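Local coordinates for protein cGAS/DncV-like nucleotidyltransferase in E. coli homolog (Elizabethkingia meningoseptica ATCC 13253 = NBRC 12535, PDB 6E0O) that synthesizes cyclic dinucleotide second messengers, as the magnesium-dependent nucleotidyltransferase of a bacterial CBASS antiphage defence system, at residues L222-P227 with D256-N261; Q7-S12 with G234-T239; R13-T18 with V56-D61; V243-Y248 with K284-L289. All blocks are in the same frame, centred on the assembly; numbering follows the deposited sequence.

Contact 1: residues L222-P227 with D256-N261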
loop_
_atom_site.group_PDB
_atom_site.type_symbol
_atom_site.label_atom_id
_atom_site.label_comp_id
_atom_site.label_asym_id
_atom_site.label_seq_id
_atom_site.Cartn_x
_atom_site.Cartn_y
_atom_site.Cartn_z
ATOM N N LEU A 222 0.177 -9.917 -5.224
ATOM C CA LEU A 222 0.049 -10.853 -6.338
ATOM C C LEU A 222 1.301 -10.835 -7.201
ATOM O O LEU A 222 1.862 -11.889 -7.520
ATOM C CB LEU A 222 -1.165 -10.514 -7.194
ATOM C CG LEU A 222 -2.532 -10.710 -6.541
ATOM C CD1 LEU A 222 -3.607 -10.100 -7.439
ATOM C CD2 LEU A 222 -2.806 -12.169 -6.270
ATOM N N VAL A 223 1.746 -9.645 -7.612
ATOM C CA VAL A 223 2.914 -9.576 -8.483
ATOM C C VAL A 223 4.155 -10.067 -7.746
ATOM O O VAL A 223 5.061 -10.642 -8.359
ATOM C CB VAL A 223 3.079 -8.153 -9.052
ATOM C CG1 VAL A 223 4.248 -8.101 -10.009
ATOM C CG2 VAL A 223 1.804 -7.699 -9.752
ATOM N N TYR A 224 4.208 -9.861 -6.432
ATOM C CA TYR A 224 5.359 -10.270 -5.641
ATOM C C TYR A 224 5.595 -11.770 -5.743
ATOM O O TYR A 224 6.743 -12.224 -5.665
ATOM C CB TYR A 224 5.149 -9.864 -4.168
ATOM C CG TYR A 224 6.331 -10.217 -3.292
ATOM C CD1 TYR A 224 7.460 -9.418 -3.282
ATOM C CD2 TYR A 224 6.338 -11.362 -2.507
ATOM C CE1 TYR A 224 8.560 -9.747 -2.516
ATOM C CE2 TYR A 224 7.428 -11.693 -1.742
ATOM C CZ TYR A 224 8.529 -10.883 -1.746
ATOM O OH TYR A 224 9.618 -11.219 -0.981
ATOM N N ASN A 225 4.533 -12.554 -5.902
ATOM C CA ASN A 225 4.650 -14.006 -5.942
ATOM C C ASN A 225 4.988 -14.548 -7.325
ATOM O O ASN A 225 5.192 -15.760 -7.468
ATOM C CB ASN A 225 3.376 -14.657 -5.392
ATOM C CG ASN A 225 3.288 -14.567 -3.876
ATOM O OD1 ASN A 225 3.675 -15.491 -3.161
ATOM N ND2 ASN A 225 2.781 -13.447 -3.377
ATOM N N VAL A 226 5.073 -13.691 -8.330
ATOM C CA VAL A 226 5.547 -14.139 -9.645
ATOM C C VAL A 226 7.038 -14.353 -9.570
ATOM O O VAL A 226 7.776 -13.440 -9.139
ATOM C CB VAL A 226 5.192 -13.094 -10.710
ATOM C CG1 VAL A 226 5.787 -13.486 -12.061
ATOM C CG2 VAL A 226 3.689 -12.921 -10.817
ATOM N N PRO A 227 7.577 -15.516 -9.956
ATOM C CA PRO A 227 9.014 -15.748 -9.810
ATOM C C PRO A 227 9.843 -14.725 -10.571
ATOM O O PRO A 227 9.456 -14.242 -11.637
ATOM C CB PRO A 227 9.214 -17.158 -10.370
ATOM C CG PRO A 227 7.883 -17.832 -10.116
ATOM C CD PRO A 227 6.870 -16.740 -10.398
ATOM N N ASP A 256 -0.447 -21.010 -2.962
ATOM C CA ASP A 256 -0.226 -20.426 -1.638
ATOM C C ASP A 256 0.719 -19.237 -1.765
ATOM O O ASP A 256 1.937 -19.369 -1.659
ATOM C CB ASP A 256 0.336 -21.471 -0.680
ATOM C CG ASP A 256 -0.656 -22.559 -0.357
ATOM O OD1 ASP A 256 -1.855 -22.247 -0.240
ATOM O OD2 ASP A 256 -0.230 -23.724 -0.224
ATOM N N TYR A 257 0.149 -18.068 -2.017
ATOM C CA TYR A 257 0.904 -16.831 -2.114
ATOM C C TYR A 257 1.159 -16.258 -0.726
ATOM O O TYR A 257 0.322 -16.354 0.173
ATOM C CB TYR A 257 0.090 -15.820 -2.926
ATOM C CG TYR A 257 0.224 -15.910 -4.431
ATOM C CD1 TYR A 257 0.695 -17.056 -5.065
ATOM C CD2 TYR A 257 -0.106 -14.818 -5.223
ATOM C CE1 TYR A 257 0.840 -17.096 -6.447
ATOM C CE2 TYR A 257 0.037 -14.853 -6.585
ATOM C CZ TYR A 257 0.506 -15.985 -7.194
ATOM O OH TYR A 257 0.637 -15.963 -8.558
ATOM N N THR A 258 2.306 -15.613 -0.568
ATOM C CA THR A 258 2.581 -14.863 0.648
ATOM C C THR A 258 2.249 -13.386 0.446
ATOM O O THR A 258 2.178 -12.884 -0.678
ATOM C CB THR A 258 4.047 -14.988 1.083
ATOM O OG1 THR A 258 4.882 -14.244 0.191
ATOM C CG2 THR A 258 4.516 -16.431 1.101
ATOM N N GLU A 259 2.061 -12.675 1.555
ATOM C CA GLU A 259 2.143 -11.224 1.517
ATOM C C GLU A 259 3.572 -10.837 1.165
ATOM O O GLU A 259 4.492 -11.646 1.265
ATOM C CB GLU A 259 1.704 -10.635 2.859
ATOM C CG GLU A 259 0.220 -10.907 3.134
ATOM C CD GLU A 259 -0.336 -10.251 4.379
ATOM O OE1 GLU A 259 0.447 -9.772 5.214
ATOM O OE2 GLU A 259 -1.576 -10.214 4.526
ATOM N N VAL A 260 3.753 -9.591 0.725
ATOM C CA VAL A 260 5.097 -9.102 0.427
ATOM C C VAL A 260 5.995 -9.255 1.644
ATOM O O VAL A 260 7.189 -9.534 1.510
ATOM C CB VAL A 260 5.060 -7.642 -0.066
ATOM C CG1 VAL A 260 6.471 -7.156 -0.336
ATOM C CG2 VAL A 260 4.204 -7.505 -1.315
ATOM N N ASN A 261 5.436 -9.089 2.848
ATOM C CA ASN A 261 6.223 -9.203 4.072
ATOM C C ASN A 261 6.764 -10.609 4.307
ATOM O O ASN A 261 7.633 -10.775 5.165
ATOM C CB ASN A 261 5.413 -8.720 5.282
ATOM C CG ASN A 261 4.129 -9.499 5.493
ATOM O OD1 ASN A 261 4.108 -10.722 5.431
ATOM N ND2 ASN A 261 3.049 -8.781 5.745
#
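N225, at the C-terminal end of helix 216-224 in the helical lobe of this cGAS-like fold, lies flat on the ring of Y257 in the loop that leads to helix 275-289. CB of N225 sits over the centre of the Y257 ring, 3.3 Å from the centroid. The amide and ring planes are 5° apart, an amide-on-ring stack. The same amide is gripped at both ends by the backbone of one residue: T258 N donates to N225 OD1 (2.9 Å), and N225 ND2 donates to T258 O (2.8 Å) nearly straight and on a lone pair. ND2 also donates to C221 O, and these three bonds and the Y257 ring face together fix the rotation of the amide. On the tightly packed flanks, L222 CD2 touches Y257 CE2 at 3.9 Å, and V260 CA lies over one face of the Y224 ring, offset toward the rim. Outside the two segments, the Y257 hydroxyl bonds D250 of helix 236-252, and K181 makes a cation-pi contact with Y224. The packing is looser where D256 and E259 point away and the T258 side chain is partly exposed; T258 OG1 donates to E259 O (2.8 Å), from 37° above that carbonyl plane.

Contact 2: residues Q7-S12 with G234-T239; sequences QLINWS and GNYTQT
Y236, L8 and I9 bury most of the surface where helix 5-11 meets the first turn of helix 236-252, with no hydrogen bond between the two segments. I9 comes over one face of the Y236 ring: its CG1 stands above the ring centre, 3.5 Å from the centroid and 8° off the normal, a close CH-pi contact. CG1 lies anti to the carbonyl carbon (chi1 -66°), and CD1 beyond it stays near the same ring, 4.1 Å from Y236 CD1. L8 packs at the base of the Y236 side chain, CB to CB 4.2 Å, and its CD1 crosses T237 at 3.6 Å from OG1. That OG1 has its polar partner in E5, whose carboxylate also accepts from Y236 N. S12 adds an OG contact to Y236 CE2 at 3.6 Å; this hydroxyl is held by a bond to I9 O. Beside this contact N235 OD1 accepts from Q238 N (2.9 Å). The arrangement packs an N-terminal helix on the N-capped first turn of another through an aliphatic-on-aromatic CH-pi contact.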
loop_
_atom_site.group_PDB
_atom_site.type_symbol
_atom_site.label_atom_id
_atom_site.label_comp_id
_atom_site.label_asym_id
_atom_site.label_seq_id
_atom_site.Cartn_x
_atom_site.Cartn_y
_atom_site.Cartn_z
ATOM N N GLN A 7 3.840 2.762 -24.424
ATOM C CA GLN A 7 2.738 3.116 -23.534
ATOM C C GLN A 7 2.856 2.379 -22.205
ATOM O O GLN A 7 2.600 2.959 -21.142
ATOM C CB GLN A 7 1.400 2.837 -24.217
ATOM C CG GLN A 7 1.072 3.831 -25.335
ATOM C CD GLN A 7 -0.206 3.486 -26.081
ATOM O OE1 GLN A 7 -0.280 2.473 -26.775
ATOM N NE2 GLN A 7 -1.218 4.336 -25.947
ATOM N N LEU A 8 3.257 1.104 -22.242
ATOM C CA LEU A 8 3.451 0.366 -20.996
ATOM C C LEU A 8 4.574 0.981 -20.178
ATOM O O LEU A 8 4.468 1.095 -18.951
ATOM C CB LEU A 8 3.758 -1.104 -21.279
ATOM C CG LEU A 8 2.656 -1.921 -21.951
ATOM C CD1 LEU A 8 3.113 -3.372 -22.082
ATOM C CD2 LEU A 8 1.355 -1.828 -21.183
ATOM N N ILE A 9 5.671 1.370 -20.835
ATOM C CA ILE A 9 6.755 2.040 -20.122
ATOM C C ILE A 9 6.237 3.304 -19.445
ATOM O O ILE A 9 6.544 3.575 -18.279
ATOM C CB ILE A 9 7.931 2.332 -21.072
ATOM C CG1 ILE A 9 8.563 1.011 -21.531
ATOM C CG2 ILE A 9 8.954 3.227 -20.385
ATOM C CD1 ILE A 9 9.566 1.166 -22.658
ATOM N N ASN A 10 5.446 4.100 -20.166
ATOM C CA ASN A 10 4.927 5.329 -19.575
ATOM C C ASN A 10 4.076 5.034 -18.348
ATOM O O ASN A 10 4.203 5.704 -17.316
ATOM C CB ASN A 10 4.115 6.114 -20.606
ATOM C CG ASN A 10 4.964 6.627 -21.751
ATOM O OD1 ASN A 10 6.190 6.647 -21.669
ATOM N ND2 ASN A 10 4.310 7.057 -22.825
ATOM N N TRP A 11 3.212 4.024 -18.437
ATOM C CA TRP A 11 2.364 3.674 -17.309
ATOM C C TRP A 11 3.147 3.095 -16.141
ATOM O O TRP A 11 2.623 3.041 -15.023
ATOM C CB TRP A 11 1.365 2.606 -17.723
ATOM C CG TRP A 11 0.199 3.089 -18.492
ATOM C CD1 TRP A 11 -0.210 4.379 -18.671
ATOM C CD2 TRP A 11 -0.729 2.271 -19.189
ATOM N NE1 TRP A 11 -1.352 4.407 -19.437
ATOM C CE2 TRP A 11 -1.689 3.121 -19.766
ATOM C CE3 TRP A 11 -0.855 0.893 -19.363
ATOM C CZ2 TRP A 11 -2.745 2.635 -20.527
ATOM C CZ3 TRP A 11 -1.901 0.416 -20.112
ATOM C CH2 TRP A 11 -2.837 1.281 -20.682
ATOM N N SER A 12 4.357 2.614 -16.383
ATOM C CA SER A 12 5.141 1.986 -15.340
ATOM C C SER A 12 5.864 2.989 -14.458
ATOM O O SER A 12 6.482 2.578 -13.476
ATOM C CB SER A 12 6.166 1.036 -15.959
ATOM O OG SER A 12 7.246 1.768 -16.500
ATOM N N GLY A 234 14.118 -5.271 -20.186
ATOM C CA GLY A 234 13.874 -4.519 -21.394
ATOM C C GLY A 234 12.685 -4.944 -22.218
ATOM O O GLY A 234 12.519 -4.436 -23.332
ATOM N N ASN A 235 11.848 -5.855 -21.726
ATOM C CA ASN A 235 10.679 -6.295 -22.489
ATOM C C ASN A 235 9.447 -6.162 -21.604
ATOM O O ASN A 235 9.069 -7.097 -20.895
ATOM C CB ASN A 235 10.831 -7.708 -23.035
ATOM C CG ASN A 235 9.789 -8.022 -24.083
ATOM O OD1 ASN A 235 8.702 -7.439 -24.078
ATOM N ND2 ASN A 235 10.115 -8.931 -24.999
ATOM N N TYR A 236 8.819 -4.989 -21.658
ATOM C CA TYR A 236 7.679 -4.727 -20.789
ATOM C C TYR A 236 6.463 -5.515 -21.245
ATOM O O TYR A 236 5.710 -6.031 -20.413
ATOM C CB TYR A 236 7.363 -3.231 -20.775
ATOM C CG TYR A 236 8.346 -2.399 -19.993
ATOM C CD1 TYR A 236 9.656 -2.255 -20.417
ATOM C CD2 TYR A 236 7.958 -1.747 -18.833
ATOM C CE1 TYR A 236 10.554 -1.488 -19.703
ATOM C CE2 TYR A 236 8.845 -0.971 -18.121
ATOM C CZ TYR A 236 10.140 -0.854 -18.557
ATOM O OH TYR A 236 11.013 -0.080 -17.844
ATOM N N THR A 237 6.253 -5.604 -22.563
ATOM C CA THR A 237 5.083 -6.299 -23.081
ATOM C C THR A 237 5.119 -7.770 -22.692
ATOM O O THR A 237 4.120 -8.327 -22.227
ATOM C CB THR A 237 5.005 -6.137 -24.604
ATOM O OG1 THR A 237 4.849 -4.752 -24.947
ATOM C CG2 THR A 237 3.829 -6.914 -25.162
ATOM N N GLN A 238 6.268 -8.421 -22.880
ATOM C CA GLN A 238 6.335 -9.845 -22.569
ATOM C C GLN A 238 6.365 -10.081 -21.061
ATOM O O GLN A 238 5.813 -11.075 -20.572
ATOM C CB GLN A 238 7.530 -10.504 -23.254
ATOM C CG GLN A 238 7.413 -12.017 -23.276
ATOM C CD GLN A 238 6.285 -12.525 -24.195
ATOM O OE1 GLN A 238 5.649 -11.763 -24.937
ATOM N NE2 GLN A 238 6.030 -13.818 -24.134
ATOM N N THR A 239 7.021 -9.193 -20.304
ATOM C CA THR A 239 7.011 -9.338 -18.852
ATOM C C THR A 239 5.592 -9.244 -18.315
ATOM O O THR A 239 5.180 -10.047 -17.472
ATOM C CB THR A 239 7.893 -8.272 -18.195
ATOM O OG1 THR A 239 9.260 -8.504 -18.534
ATOM C CG2 THR A 239 7.732 -8.295 -16.676
#

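Contact 3: residues R13-T18 with V56-D61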
loop_
_atom_site.group_PDB
_atom_site.type_symbol
_atom_site.label_atom_id
_atom_site.label_comp_id
_atom_site.label_asym_id
_atom_site.label_seq_id
_atom_site.Cartn_x
_atom_site.Cartn_y
_atom_site.Cartn_z
ATOM N N ARG A 13 5.818 4.277 -14.791
ATOM C CA ARG A 13 6.575 5.274 -14.048
ATOM C C ARG A 13 5.807 5.755 -12.819
ATOM O O ARG A 13 4.583 5.883 -12.856
ATOM C CB ARG A 13 6.873 6.470 -14.955
ATOM C CG ARG A 13 7.734 6.124 -16.167
ATOM C CD ARG A 13 9.146 5.802 -15.706
ATOM N NE ARG A 13 10.074 5.450 -16.780
ATOM C CZ ARG A 13 10.429 4.206 -17.095
ATOM N NH1 ARG A 13 9.915 3.164 -16.441
ATOM N NH2 ARG A 13 11.302 4.005 -18.073
ATOM N N PRO A 14 6.511 6.067 -11.726
ATOM C CA PRO A 14 5.838 6.706 -10.588
ATOM C C PRO A 14 5.325 8.072 -11.008
ATOM O O PRO A 14 5.977 8.795 -11.765
ATOM C CB PRO A 14 6.941 6.845 -9.530
ATOM C CG PRO A 14 8.097 6.093 -10.021
ATOM C CD PRO A 14 7.960 5.919 -11.513
ATOM N N VAL A 15 4.149 8.429 -10.508
ATOM C CA VAL A 15 3.574 9.730 -10.839
ATOM C C VAL A 15 3.741 10.727 -9.696
ATOM O O VAL A 15 4.279 11.819 -9.899
ATOM C CB VAL A 15 2.123 9.579 -11.324
ATOM C CG1 VAL A 15 1.507 10.931 -11.580
ATOM C CG2 VAL A 15 2.084 8.733 -12.594
ATOM N N SER A 16 3.286 10.370 -8.502
ATOM C CA SER A 16 3.535 11.145 -7.291
ATOM C C SER A 16 4.644 10.468 -6.498
ATOM O O SER A 16 4.697 9.238 -6.426
ATOM C CB SER A 16 2.281 11.170 -6.417
ATOM O OG SER A 16 1.204 11.851 -7.030
ATOM N N THR A 17 5.515 11.266 -5.883
ATOM C CA THR A 17 6.565 10.697 -5.047
ATOM C C THR A 17 6.837 11.604 -3.851
ATOM O O THR A 17 6.381 12.749 -3.783
ATOM C CB THR A 17 7.889 10.495 -5.803
ATOM O OG1 THR A 17 8.463 11.781 -6.082
ATOM C CG2 THR A 17 7.695 9.712 -7.092
ATOM N N THR A 18 7.631 11.091 -2.916
ATOM C CA THR A 18 7.997 11.857 -1.730
ATOM C C THR A 18 8.845 13.081 -2.050
ATOM O O THR A 18 9.000 13.943 -1.178
ATOM C CB THR A 18 8.739 10.941 -0.756
ATOM O OG1 THR A 18 9.930 10.453 -1.385
ATOM C CG2 THR A 18 7.851 9.765 -0.351
ATOM N N VAL A 56 0.521 6.060 -8.997
ATOM C CA VAL A 56 0.297 6.204 -10.434
ATOM C C VAL A 56 -0.708 7.307 -10.738
ATOM O O VAL A 56 -1.180 7.439 -11.872
ATOM C CB VAL A 56 -0.137 4.874 -11.078
ATOM C CG1 VAL A 56 0.904 3.802 -10.823
ATOM C CG2 VAL A 56 -1.496 4.429 -10.547
ATOM N N ARG A 57 -1.031 8.118 -9.743
ATOM C CA ARG A 57 -1.973 9.209 -9.929
ATOM C C ARG A 57 -1.360 10.503 -9.432
ATOM O O ARG A 57 -0.598 10.520 -8.461
ATOM C CB ARG A 57 -3.299 8.926 -9.220
ATOM C CG ARG A 57 -4.035 7.749 -9.844
ATOM C CD ARG A 57 -5.486 7.690 -9.426
ATOM N NE ARG A 57 -6.383 7.700 -10.582
ATOM C CZ ARG A 57 -7.674 7.388 -10.533
ATOM N NH1 ARG A 57 -8.224 7.027 -9.383
ATOM N NH2 ARG A 57 -8.412 7.430 -11.634
ATOM N N GLN A 58 -1.686 11.590 -10.119
ATOM C CA GLN A 58 -1.192 12.894 -9.708
ATOM C C GLN A 58 -1.806 13.280 -8.371
ATOM O O GLN A 58 -2.970 12.978 -8.089
ATOM C CB GLN A 58 -1.559 13.952 -10.747
ATOM C CG GLN A 58 -0.839 13.816 -12.072
ATOM C CD GLN A 58 -0.943 15.078 -12.910
ATOM O OE1 GLN A 58 -1.955 15.780 -12.877
ATOM N NE2 GLN A 58 0.114 15.382 -13.655
ATOM N N ASN A 59 -1.010 13.946 -7.540
ATOM C CA ASN A 59 -1.503 14.526 -6.294
ATOM C C ASN A 59 -2.096 13.464 -5.372
ATOM O O ASN A 59 -3.102 13.701 -4.704
ATOM C CB ASN A 59 -2.521 15.637 -6.579
ATOM C CG ASN A 59 -2.510 16.718 -5.528
ATOM O OD1 ASN A 59 -1.479 17.347 -5.289
ATOM N ND2 ASN A 59 -3.659 16.951 -4.900
ATOM N N SER A 60 -1.465 12.292 -5.321
ATOM C CA SER A 60 -2.005 11.182 -4.549
ATOM C C SER A 60 -1.954 11.461 -3.047
ATOM O O SER A 60 -1.050 12.137 -2.549
ATOM C CB SER A 60 -1.204 9.907 -4.829
ATOM O OG SER A 60 -1.338 9.458 -6.164
ATOM N N ASP A 61 -2.898 10.869 -2.317
ATOM C CA ASP A 61 -2.896 10.954 -0.862
ATOM C C ASP A 61 -1.735 10.155 -0.276
ATOM O O ASP A 61 -1.357 9.096 -0.789
ATOM C CB ASP A 61 -4.191 10.369 -0.286
ATOM C CG ASP A 61 -5.452 11.070 -0.778
ATOM O OD1 ASP A 61 -5.364 12.096 -1.484
ATOM O OD2 ASP A 61 -6.552 10.563 -0.456
#
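V15 and V56 bring their backbones together, CA to CA 4.8 Å, where the loop after helix 5-11 passes the type II beta turn R57-S60 that leads into strand 62-68 of the nucleotidyltransferase core. The S16 side chain reaches into this turn. Its OG is anti to the carbonyl carbon (chi1 -65°) and enters the mouth of the turn, where R57 O and S60 N stand 3.7 Å apart. There it donates to R57 O (2.7 Å) and accepts from S60 N (3.2 Å, 176° at the hydrogen), so one buried hydroxyl bridges the turn's two ends. V15 covers the outer flank: CG2 lies 3.6 Å from V56 O, and CG1 reaches Q58 CG at 3.8 Å. This flank is exposed, whereas the S16 side faces Y50, a probable GTP-binding residue whose hydroxyl bonds S60 O. The turn runs straight into D61, probably a magnesium ligand, and the S60 side chain lies about 7 Å from the bound magnesium ion, consistent with a place just behind the metal site. R57 O takes a second hydroxyl: S60 OG donates to it at 2.6 Å, from 44° out of the carbonyl plane, while S16 OG lies within that plane.

Contact 4: residues V243-Y248 with K284-L289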
loop_
_atom_site.group_PDB
_atom_site.type_symbol
_atom_site.label_atom_id
_atom_site.label_comp_id
_atom_site.label_asym_id
_atom_site.label_seq_id
_atom_site.Cartn_x
_atom_site.Cartn_y
_atom_site.Cartn_z
ATOM N N VAL A 243 3.505 -11.978 -16.223
ATOM C CA VAL A 243 2.942 -11.705 -14.903
ATOM C C VAL A 243 1.470 -12.081 -14.862
ATOM O O VAL A 243 1.011 -12.769 -13.940
ATOM C CB VAL A 243 3.155 -10.221 -14.546
ATOM C CG1 VAL A 243 2.272 -9.800 -13.376
ATOM C CG2 VAL A 243 4.615 -9.963 -14.199
ATOM N N ILE A 244 0.703 -11.615 -15.849
ATOM C CA ILE A 244 -0.735 -11.875 -15.849
ATOM C C ILE A 244 -1.002 -13.372 -15.971
ATOM O O ILE A 244 -1.814 -13.941 -15.229
ATOM C CB ILE A 244 -1.441 -11.062 -16.950
ATOM C CG1 ILE A 244 -1.321 -9.562 -16.658
ATOM C CG2 ILE A 244 -2.889 -11.498 -17.075
ATOM C CD1 ILE A 244 -1.772 -8.650 -17.789
ATOM N N VAL A 245 -0.325 -14.035 -16.918
ATOM C CA VAL A 245 -0.551 -15.466 -17.114
ATOM C C VAL A 245 -0.183 -16.242 -15.855
ATOM O O VAL A 245 -0.904 -17.157 -15.436
ATOM C CB VAL A 245 0.237 -15.975 -18.335
ATOM C CG1 VAL A 245 0.188 -17.504 -18.404
ATOM C CG2 VAL A 245 -0.305 -15.366 -19.614
ATOM N N LYS A 246 0.944 -15.896 -15.226
ATOM C CA LYS A 246 1.374 -16.638 -14.045
ATOM C C LYS A 246 0.370 -16.501 -12.904
ATOM O O LYS A 246 0.000 -17.495 -12.271
ATOM C CB LYS A 246 2.762 -16.171 -13.607
ATOM C CG LYS A 246 3.290 -16.854 -12.350
ATOM C CD LYS A 246 3.336 -18.361 -12.457
ATOM C CE LYS A 246 4.082 -18.985 -11.281
ATOM N NZ LYS A 246 3.739 -20.435 -11.112
ATOM N N ILE A 247 -0.081 -15.276 -12.617
ATOM C CA ILE A 247 -1.043 -15.093 -11.531
ATOM C C ILE A 247 -2.343 -15.820 -11.854
ATOM O O ILE A 247 -2.908 -16.526 -11.016
ATOM C CB ILE A 247 -1.276 -13.596 -11.256
ATOM C CG1 ILE A 247 0.009 -12.938 -10.763
ATOM C CG2 ILE A 247 -2.393 -13.403 -10.235
ATOM C CD1 ILE A 247 -0.007 -11.422 -10.826
ATOM N N TYR A 248 -2.839 -15.642 -13.077
ATOM C CA TYR A 248 -4.076 -16.284 -13.512
ATOM C C TYR A 248 -4.001 -17.788 -13.314
ATOM O O TYR A 248 -4.884 -18.388 -12.691
ATOM C CB TYR A 248 -4.290 -15.902 -14.973
ATOM C CG TYR A 248 -5.501 -16.397 -15.708
ATOM C CD1 TYR A 248 -5.501 -17.636 -16.326
ATOM C CD2 TYR A 248 -6.598 -15.576 -15.900
ATOM C CE1 TYR A 248 -6.589 -18.065 -17.070
ATOM C CE2 TYR A 248 -7.678 -15.994 -16.647
ATOM C CZ TYR A 248 -7.672 -17.242 -17.229
ATOM O OH TYR A 248 -8.744 -17.640 -17.986
ATOM N N LYS A 284 -9.785 -9.524 -16.467
ATOM C CA LYS A 284 -10.171 -8.196 -16.930
ATOM C C LYS A 284 -8.967 -7.434 -17.464
ATOM O O LYS A 284 -9.066 -6.728 -18.478
ATOM C CB LYS A 284 -10.837 -7.411 -15.802
ATOM C CG LYS A 284 -12.169 -7.968 -15.345
ATOM C CD LYS A 284 -13.231 -7.830 -16.404
ATOM C CE LYS A 284 -14.605 -8.096 -15.808
ATOM N NZ LYS A 284 -15.657 -8.133 -16.851
ATOM N N CYS A 285 -7.818 -7.571 -16.799
ATOM C CA CYS A 285 -6.605 -6.926 -17.286
ATOM C C CYS A 285 -6.209 -7.485 -18.644
ATOM O O CYS A 285 -5.881 -6.734 -19.567
ATOM C CB CYS A 285 -5.465 -7.113 -16.287
ATOM S SG CYS A 285 -5.648 -6.195 -14.743
ATOM N N TRP A 286 -6.189 -8.813 -18.764
ATOM C CA TRP A 286 -5.833 -9.445 -20.030
ATOM C C TRP A 286 -6.712 -8.944 -21.166
ATOM O O TRP A 286 -6.215 -8.583 -22.240
ATOM C CB TRP A 286 -5.979 -10.953 -19.872
ATOM C CG TRP A 286 -5.640 -11.749 -21.081
ATOM C CD1 TRP A 286 -6.498 -12.184 -22.041
ATOM C CD2 TRP A 286 -4.348 -12.244 -21.434
ATOM N NE1 TRP A 286 -5.817 -12.917 -22.982
ATOM C CE2 TRP A 286 -4.494 -12.969 -22.630
ATOM C CE3 TRP A 286 -3.080 -12.141 -20.856
ATOM C CZ2 TRP A 286 -3.423 -13.587 -23.258
ATOM C CZ3 TRP A 286 -2.017 -12.752 -21.482
ATOM C CH2 TRP A 286 -2.194 -13.469 -22.669
ATOM N N ASN A 287 -8.024 -8.909 -20.939
ATOM C CA ASN A 287 -8.951 -8.479 -21.978
ATOM C C ASN A 287 -8.758 -7.005 -22.318
ATOM O O ASN A 287 -8.787 -6.624 -23.495
ATOM C CB ASN A 287 -10.389 -8.727 -21.519
ATOM C CG ASN A 287 -10.730 -10.197 -21.409
ATOM O OD1 ASN A 287 -10.007 -11.053 -21.909
ATOM N ND2 ASN A 287 -11.857 -10.495 -20.770
ATOM N N TYR A 288 -8.567 -6.163 -21.302
ATOM C CA TYR A 288 -8.385 -4.735 -21.531
ATOM C C TYR A 288 -7.118 -4.470 -22.323
ATOM O O TYR A 288 -7.101 -3.625 -23.223
ATOM C CB TYR A 288 -8.309 -4.019 -20.188
ATOM C CG TYR A 288 -8.221 -2.518 -20.311
ATOM C CD1 TYR A 288 -9.360 -1.760 -20.506
ATOM C CD2 TYR A 288 -7.006 -1.857 -20.221
ATOM C CE1 TYR A 288 -9.304 -0.389 -20.611
ATOM C CE2 TYR A 288 -6.934 -0.482 -20.324
ATOM C CZ TYR A 288 -8.096 0.246 -20.528
ATOM O OH TYR A 288 -8.046 1.615 -20.637
ATOM N N LEU A 289 -6.036 -5.170 -21.982
ATOM C CA LEU A 289 -4.757 -4.972 -22.645
ATOM C C LEU A 289 -4.723 -5.563 -24.046
ATOM O O LEU A 289 -3.938 -5.096 -24.877
ATOM C CB LEU A 289 -3.649 -5.562 -21.774
ATOM C CG LEU A 289 -3.456 -4.813 -20.447
ATOM C CD1 LEU A 289 -2.666 -5.645 -19.439
ATOM C CD2 LEU A 289 -2.795 -3.460 -20.675
#
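Apolar helix-to-helix packing joins I244 and V245 of helix 236-252 to C285, W286 and L289 of helix 275-289, the last helix of the chain, on the side of the helical lobe far from the nucleotide. The short segments run roughly antiparallel, at 152°, with their axes 10.5 Å apart at closest approach, and no hydrogen bond links them. I244 carries the larger share and divides its branches among W286, L289 and C285. Its CG2, anti to the backbone N, reaches W286 CE3 at 3.8 Å, and its CD1 meets L289 CD1 tightly at 3.5 Å. The same CD1 lies 4.3 Å from C285 CB. V245 bears on the far end of the indole, with CG2 3.6 Å from W286 CZ3 and 4.1 Å from CH2. With CG anti to the backbone N (chi1 -180°) the indole starts out toward helix 236-252, and its CE3 and CZ3 atoms make the contacts. V245 and W286 are partly exposed, whereas I244, C285 and L289 are buried, and C285 also packs against L196 and V199 of helix 188-205. C285 and L289, one turn apart, both receive I244 CD1, as in near-antiparallel helix packing within an alpha-helical bundle.

Contacts 1, 2 and 4 belong to the helical lobe, and contact 3 to the edge of the nucleotidyltransferase core. Helix 236-252 supplies both contact 2 and contact 4, whose centres lie 14 Å apart; W11 touches L289 between them. Contact 1, 16 Å from contact 4, meets the same helix where Y257 and V226 pack on I247. Along the chain, contact 3 is nested inside the loop closed by contact 2, and its first segment directly follows residues 7-12; contact 1 crosses both 2 and 4. The N-terminal helix is thereby tied to the C-terminal lobe before the chain enters the core. Contacts 1 and 3, 23 Å apart, lie closer to the bound nucleotide than contacts 2 and 4.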